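Local structure of mercuric reductase (Metallosphaera sedula, 4YWO) at residues Pro207-Asp212 and Val219-Ile224; Pro342-Thr347 and Glu412-Ala417. The protein probably catalyses, as an FAD-containing homodimer, the NADPH-dependent reduction of mercuric ion to elemental mercury. All coordinates share one frame; numbering follows the deposited sequence.

Interaction 1. Residues Pro207-Asp212 and Val219-Ile224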
loop_
_atom_site.group_PDB
_atom_site.type_symbol
_atom_site.label_atom_id
_atom_site.label_comp_id
_atom_site.label_asym_id
_atom_site.label_seq_id
_atom_site.Cartn_x
_atom_site.Cartn_y
_atom_site.Cartn_z
ATOM N N PRO A 207 -21.589 11.079 -20.610
ATOM C CA PRO A 207 -20.503 11.333 -21.525
ATOM C C PRO A 207 -19.136 10.809 -21.127
ATOM O O PRO A 207 -18.264 10.771 -21.940
ATOM C CB PRO A 207 -20.388 12.880 -21.551
ATOM C CG PRO A 207 -21.615 13.350 -20.898
ATOM C CD PRO A 207 -22.125 12.306 -19.980
ATOM N N VAL A 208 -19.008 10.405 -19.847
ATOM C CA VAL A 208 -17.739 9.833 -19.382
ATOM C C VAL A 208 -18.064 8.670 -18.440
ATOM O O VAL A 208 -19.142 8.550 -17.911
ATOM C CB VAL A 208 -16.874 10.875 -18.625
ATOM C CG1 VAL A 208 -16.484 12.001 -19.557
ATOM C CG2 VAL A 208 -17.563 11.387 -17.379
ATOM N N LEU A 209 -17.051 7.816 -18.317
ATOM C CA LEU A 209 -17.083 6.776 -17.289
ATOM C C LEU A 209 -16.951 7.402 -15.904
ATOM O O LEU A 209 -16.311 8.460 -15.765
ATOM C CB LEU A 209 -15.945 5.872 -17.535
ATOM C CG LEU A 209 -15.915 5.066 -18.875
ATOM C CD1 LEU A 209 -14.663 4.275 -19.008
ATOM C CD2 LEU A 209 -17.141 4.167 -19.012
ATOM N N ILE A 210 -17.426 6.708 -14.869
ATOM C CA ILE A 210 -17.344 7.145 -13.505
ATOM C C ILE A 210 -17.472 8.634 -13.322
ATOM O O ILE A 210 -16.633 9.385 -12.796
ATOM C CB ILE A 210 -16.058 6.597 -12.744
ATOM C CG1 ILE A 210 -14.797 6.938 -13.470
ATOM C CG2 ILE A 210 -16.186 5.101 -12.493
ATOM C CD1 ILE A 210 -13.508 6.478 -12.725
ATOM N N PRO A 211 -18.667 9.156 -13.696
ATOM C CA PRO A 211 -18.785 10.634 -13.735
ATOM C C PRO A 211 -18.893 11.294 -12.418
ATOM O O PRO A 211 -18.776 12.496 -12.336
ATOM C CB PRO A 211 -20.156 10.803 -14.508
ATOM C CG PRO A 211 -20.885 9.571 -14.229
ATOM C CD PRO A 211 -19.835 8.481 -14.288
ATOM N N ASP A 212 -19.017 10.565 -11.327
ATOM C CA ASP A 212 -18.937 11.204 -10.014
ATOM C C ASP A 212 -17.528 11.172 -9.362
ATOM O O ASP A 212 -17.381 11.641 -8.239
ATOM C CB ASP A 212 -19.940 10.546 -9.122
ATOM C CG ASP A 212 -21.431 10.866 -9.597
ATOM O OD1 ASP A 212 -21.627 11.895 -10.299
ATOM O OD2 ASP A 212 -22.376 10.132 -9.285
ATOM N N VAL A 219 -10.901 10.273 -17.223
ATOM C CA VAL A 219 -9.921 10.106 -18.311
ATOM C C VAL A 219 -9.138 8.814 -18.278
ATOM O O VAL A 219 -9.037 8.078 -19.273
ATOM C CB VAL A 219 -8.978 11.301 -18.393
ATOM C CG1 VAL A 219 -7.833 11.052 -19.366
ATOM C CG2 VAL A 219 -9.738 12.585 -18.684
ATOM N N GLU A 220 -8.573 8.543 -17.072
ATOM C CA GLU A 220 -7.802 7.367 -16.872
ATOM C C GLU A 220 -8.628 6.112 -17.044
ATOM O O GLU A 220 -8.153 5.134 -17.614
ATOM C CB GLU A 220 -7.077 7.306 -15.514
ATOM C CG GLU A 220 -6.049 8.380 -15.202
ATOM C CD GLU A 220 -4.876 8.546 -16.067
ATOM O OE1 GLU A 220 -4.834 8.019 -17.216
ATOM O OE2 GLU A 220 -3.902 9.232 -15.587
ATOM N N ALA A 221 -9.906 6.130 -16.583
ATOM C CA ALA A 221 -10.824 4.961 -16.674
ATOM C C ALA A 221 -10.947 4.535 -18.145
ATOM O O ALA A 221 -10.838 3.344 -18.494
ATOM C CB ALA A 221 -12.138 5.257 -16.043
ATOM N N ARG A 222 -11.140 5.528 -19.050
ATOM C CA ARG A 222 -11.199 5.193 -20.440
ATOM C C ARG A 222 -9.964 4.573 -20.994
ATOM O O ARG A 222 -9.986 3.569 -21.746
ATOM C CB ARG A 222 -11.709 6.421 -21.251
ATOM C CG ARG A 222 -11.860 5.994 -22.668
ATOM C CD ARG A 222 -12.032 7.083 -23.720
ATOM N NE ARG A 222 -13.377 7.492 -23.718
ATOM C CZ ARG A 222 -14.333 7.024 -24.483
ATOM N NH1 ARG A 222 -14.111 6.118 -25.439
ATOM N NH2 ARG A 222 -15.489 7.570 -24.381
ATOM N N ARG A 223 -8.781 5.107 -20.625
ATOM C CA ARG A 223 -7.509 4.609 -21.068
ATOM C C ARG A 223 -7.250 3.193 -20.589
ATOM O O ARG A 223 -6.730 2.346 -21.363
ATOM C CB ARG A 223 -6.382 5.473 -20.560
ATOM C CG ARG A 223 -6.423 6.826 -21.173
ATOM C CD ARG A 223 -5.271 7.584 -20.573
ATOM N NE ARG A 223 -5.040 8.856 -21.274
ATOM C CZ ARG A 223 -4.534 9.904 -20.705
ATOM N NH1 ARG A 223 -4.099 9.881 -19.445
ATOM N NH2 ARG A 223 -4.398 11.038 -21.420
ATOM N N ILE A 224 -7.647 2.936 -19.327
ATOM C CA ILE A 224 -7.494 1.597 -18.732
ATOM C C ILE A 224 -8.298 0.612 -19.489
ATOM O O ILE A 224 -7.801 -0.467 -19.845
ATOM C CB ILE A 224 -7.789 1.606 -17.240
ATOM C CG1 ILE A 224 -6.726 2.495 -16.552
ATOM C CG2 ILE A 224 -7.732 0.168 -16.665
ATOM C CD1 ILE A 224 -7.121 2.931 -15.138
#
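The methyl of Ala-221 is met by two branched side chains of the loop before its helix. Ile-210 brings CD1, the end of its longer branch, to 3.8 Å from Ala-221 CB, with CG1 following close behind. Leu-209 comes from the neighbouring position: its CD1 lies 4.0 Å from Ala-221 CB and also presses on the helix backbone, 3.7 Å from Arg-222 N. With CG of Leu-209 anti to the carbonyl carbon (chi1 -63°) and chi2 extended, CD1 is carried forward onto the main chain where Ala-221 passes into Arg-222. At this small side chain the loop and helix come near, with the CA atoms of Leu-209 and Ala-221 6.5 Å apart. Leu-187 of helix 184-194 touches all three apolar residues on the buried side. The loop joins strand 199-203 of a four-stranded parallel sheet to helix 215-227, so the contact folds a beta-alpha connection of the probable NADPH-binding, Rossmann-type domain back on its own helix. Near the helix start, Ser-218 OG hydrogen-bonds to the carbonyl oxygen of Leu-209. Packing is looser at the partly exposed Arg-222, whose CB stays 4.3 Å from Leu-209 CD1 while its guanidinium leads off to a salt bridge with Glu-226 and a bond to Val-232 O. Pro-207 and Val-208, earlier in the loop, are exposed.

Interaction 2. Residues Pro342-Thr347 and Glu412-Ala417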
loop_
_atom_site.group_PDB
_atom_site.type_symbol
_atom_site.label_atom_id
_atom_site.label_comp_id
_atom_site.label_asym_id
_atom_site.label_seq_id
_atom_site.Cartn_x
_atom_site.Cartn_y
_atom_site.Cartn_z
ATOM N N PRO A 342 -12.918 5.437 2.351
ATOM C CA PRO A 342 -12.368 5.191 0.982
ATOM C C PRO A 342 -13.145 4.328 0.063
ATOM O O PRO A 342 -13.941 3.495 0.537
ATOM C CB PRO A 342 -10.993 4.555 1.254
ATOM C CG PRO A 342 -11.245 3.831 2.539
ATOM C CD PRO A 342 -12.258 4.572 3.313
ATOM N N GLN A 343 -13.027 4.575 -1.248
ATOM C CA GLN A 343 -13.537 3.692 -2.266
ATOM C C GLN A 343 -12.467 3.388 -3.310
ATOM O O GLN A 343 -11.826 4.298 -3.851
ATOM C CB GLN A 343 -14.759 4.279 -3.007
ATOM C CG GLN A 343 -15.246 3.336 -4.113
ATOM C CD GLN A 343 -16.261 3.981 -5.049
ATOM O OE1 GLN A 343 -16.764 5.095 -4.816
ATOM N NE2 GLN A 343 -16.651 3.220 -6.032
ATOM N N VAL A 344 -12.426 2.139 -3.740
ATOM C CA VAL A 344 -11.423 1.674 -4.675
ATOM C C VAL A 344 -12.117 0.861 -5.737
ATOM O O VAL A 344 -13.087 0.075 -5.497
ATOM C CB VAL A 344 -10.330 0.746 -4.002
ATOM C CG1 VAL A 344 -9.379 0.092 -4.985
ATOM C CG2 VAL A 344 -9.553 1.523 -2.948
ATOM N N ILE A 345 -11.669 1.097 -6.932
ATOM C CA ILE A 345 -11.959 0.256 -8.135
ATOM C C ILE A 345 -10.768 -0.586 -8.367
ATOM O O ILE A 345 -9.646 -0.097 -8.642
ATOM C CB ILE A 345 -12.333 1.166 -9.324
ATOM C CG1 ILE A 345 -13.511 2.011 -9.040
ATOM C CG2 ILE A 345 -12.620 0.274 -10.552
ATOM C CD1 ILE A 345 -13.866 3.047 -10.086
ATOM N N PHE A 346 -10.890 -1.902 -8.297
ATOM C CA PHE A 346 -9.773 -2.839 -8.270
ATOM C C PHE A 346 -9.393 -3.354 -9.682
ATOM O O PHE A 346 -8.884 -4.447 -9.812
ATOM C CB PHE A 346 -10.082 -4.001 -7.353
ATOM C CG PHE A 346 -10.066 -3.676 -5.884
ATOM C CD1 PHE A 346 -8.832 -3.714 -5.170
ATOM C CD2 PHE A 346 -11.189 -3.382 -5.157
ATOM C CE1 PHE A 346 -8.779 -3.385 -3.818
ATOM C CE2 PHE A 346 -11.101 -3.115 -3.792
ATOM C CZ PHE A 346 -9.890 -3.172 -3.142
ATOM N N THR A 347 -9.614 -2.539 -10.732
ATOM C CA THR A 347 -8.897 -2.731 -11.919
ATOM C C THR A 347 -7.367 -2.669 -11.654
ATOM O O THR A 347 -6.952 -2.242 -10.634
ATOM C CB THR A 347 -9.251 -1.658 -12.942
ATOM O OG1 THR A 347 -9.166 -0.332 -12.366
ATOM C CG2 THR A 347 -10.723 -1.818 -13.448
ATOM N N GLU A 412 -3.641 0.303 -1.565
ATOM C CA GLU A 412 -2.858 0.003 -0.356
ATOM C C GLU A 412 -2.446 1.272 0.353
ATOM O O GLU A 412 -2.040 1.179 1.511
ATOM C CB GLU A 412 -1.662 -0.903 -0.645
ATOM C CG GLU A 412 -2.033 -2.278 -1.162
ATOM C CD GLU A 412 -2.852 -3.156 -0.168
ATOM O OE1 GLU A 412 -2.901 -2.707 1.011
ATOM O OE2 GLU A 412 -3.538 -4.164 -0.569
ATOM N N MET A 413 -2.402 2.400 -0.346
ATOM C CA MET A 413 -2.038 3.693 0.245
ATOM C C MET A 413 -3.243 4.551 0.624
ATOM O O MET A 413 -3.091 5.541 1.332
ATOM C CB MET A 413 -1.160 4.538 -0.675
ATOM C CG MET A 413 -1.893 5.249 -1.774
ATOM S SD MET A 413 -0.649 6.034 -2.861
ATOM C CE MET A 413 -1.660 7.129 -3.857
ATOM N N ILE A 414 -4.454 4.187 0.228
ATOM C CA ILE A 414 -5.610 5.063 0.434
ATOM C C ILE A 414 -5.975 5.059 1.893
ATOM O O ILE A 414 -6.536 6.045 2.386
ATOM C CB ILE A 414 -6.780 4.719 -0.502
ATOM C CG1 ILE A 414 -7.681 5.952 -0.778
ATOM C CG2 ILE A 414 -7.596 3.521 -0.007
ATOM C CD1 ILE A 414 -7.013 7.033 -1.546
ATOM N N GLY A 415 -5.567 4.031 2.686
ATOM C CA GLY A 415 -5.837 4.092 4.083
ATOM C C GLY A 415 -4.934 5.118 4.799
ATOM O O GLY A 415 -5.398 5.721 5.786
ATOM N N GLU A 416 -3.719 5.313 4.320
ATOM C CA GLU A 416 -2.927 6.439 4.836
ATOM C C GLU A 416 -3.626 7.747 4.620
ATOM O O GLU A 416 -3.668 8.610 5.551
ATOM C CB GLU A 416 -1.534 6.438 4.254
ATOM C CG GLU A 416 -0.646 7.545 4.724
ATOM C CD GLU A 416 0.770 7.633 4.163
ATOM O OE1 GLU A 416 1.296 6.644 3.565
ATOM O OE2 GLU A 416 1.354 8.777 4.213
ATOM N N ALA A 417 -4.203 7.933 3.444
ATOM C CA ALA A 417 -4.952 9.160 3.167
ATOM C C ALA A 417 -6.190 9.301 4.037
ATOM O O ALA A 417 -6.420 10.407 4.541
ATOM C CB ALA A 417 -5.330 9.239 1.675
#
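Ile-414, on helix 414-422, presents its CG2 methyl to Pro-342 and Val-344. Its CG1 is roughly anti to the backbone N (chi1 -153°), which sets CG2 between the backbone N and the carbonyl carbon, where it meets both residues. The closer is Pro-342, whose ring carbon CB lies 3.8 Å from Ile-414 CG2 and 4.1 Å from Ile-414 CG1, so that this corner of the pyrrolidine ring faces both branches of the isoleucine. The second is Val-344, two residues further along, in strand 343-345, with CG2 at 4.1 Å from Ile-414 CG2. These two side chains run antiparallel, side by side, and touch through their CG2 methyls. In Val-344, CG1 stands anti to the backbone N (chi1 172°), which leaves CG2 for the isoleucine and puts CG1 over the centre of the Phe-346 ring, 3.6 Å above its plane. Phe-346 in turn touches the FAD. Ile-414 also touches Ala-352 and Val-354 of strand 350-355, placing this helix against the antiparallel sheet of the dimerisation domain. The second subunit lies close by: its Met-436 packs on Val-344, and its Ile-440 and Ala-441 donate backbone N-H groups to the carboxylate of Glu-412. Between the two segments no hydrogen bond or salt bridge forms. The contact is buried and wholly aliphatic, so its cohesion comes from dispersion and the exclusion of water, while the carboxylate of Glu-412 is bonded to the partner subunit.

Overall arrangement
Interaction 1 closes in the sequence before interaction 2 opens, and their centres lie 17 Å apart. The first belongs to the connection between strand 199-203 and helix 215-227, beside a parallel sheet; the second joins strand 343-345 to helix 414-422 in the dimerisation domain. They meet directly where Ile-210 CG2 packs 3.9 Å from Ile-345 CD1. Through this pair the connection of the probable NADPH-binding region packs against the dimerisation domain. Helix 184-194 links them further: its Leu-187 covers interaction 1, while its Ala-184 and Glu-188 touch Ile-345. The FAD and second subunit lie nearer interaction 2.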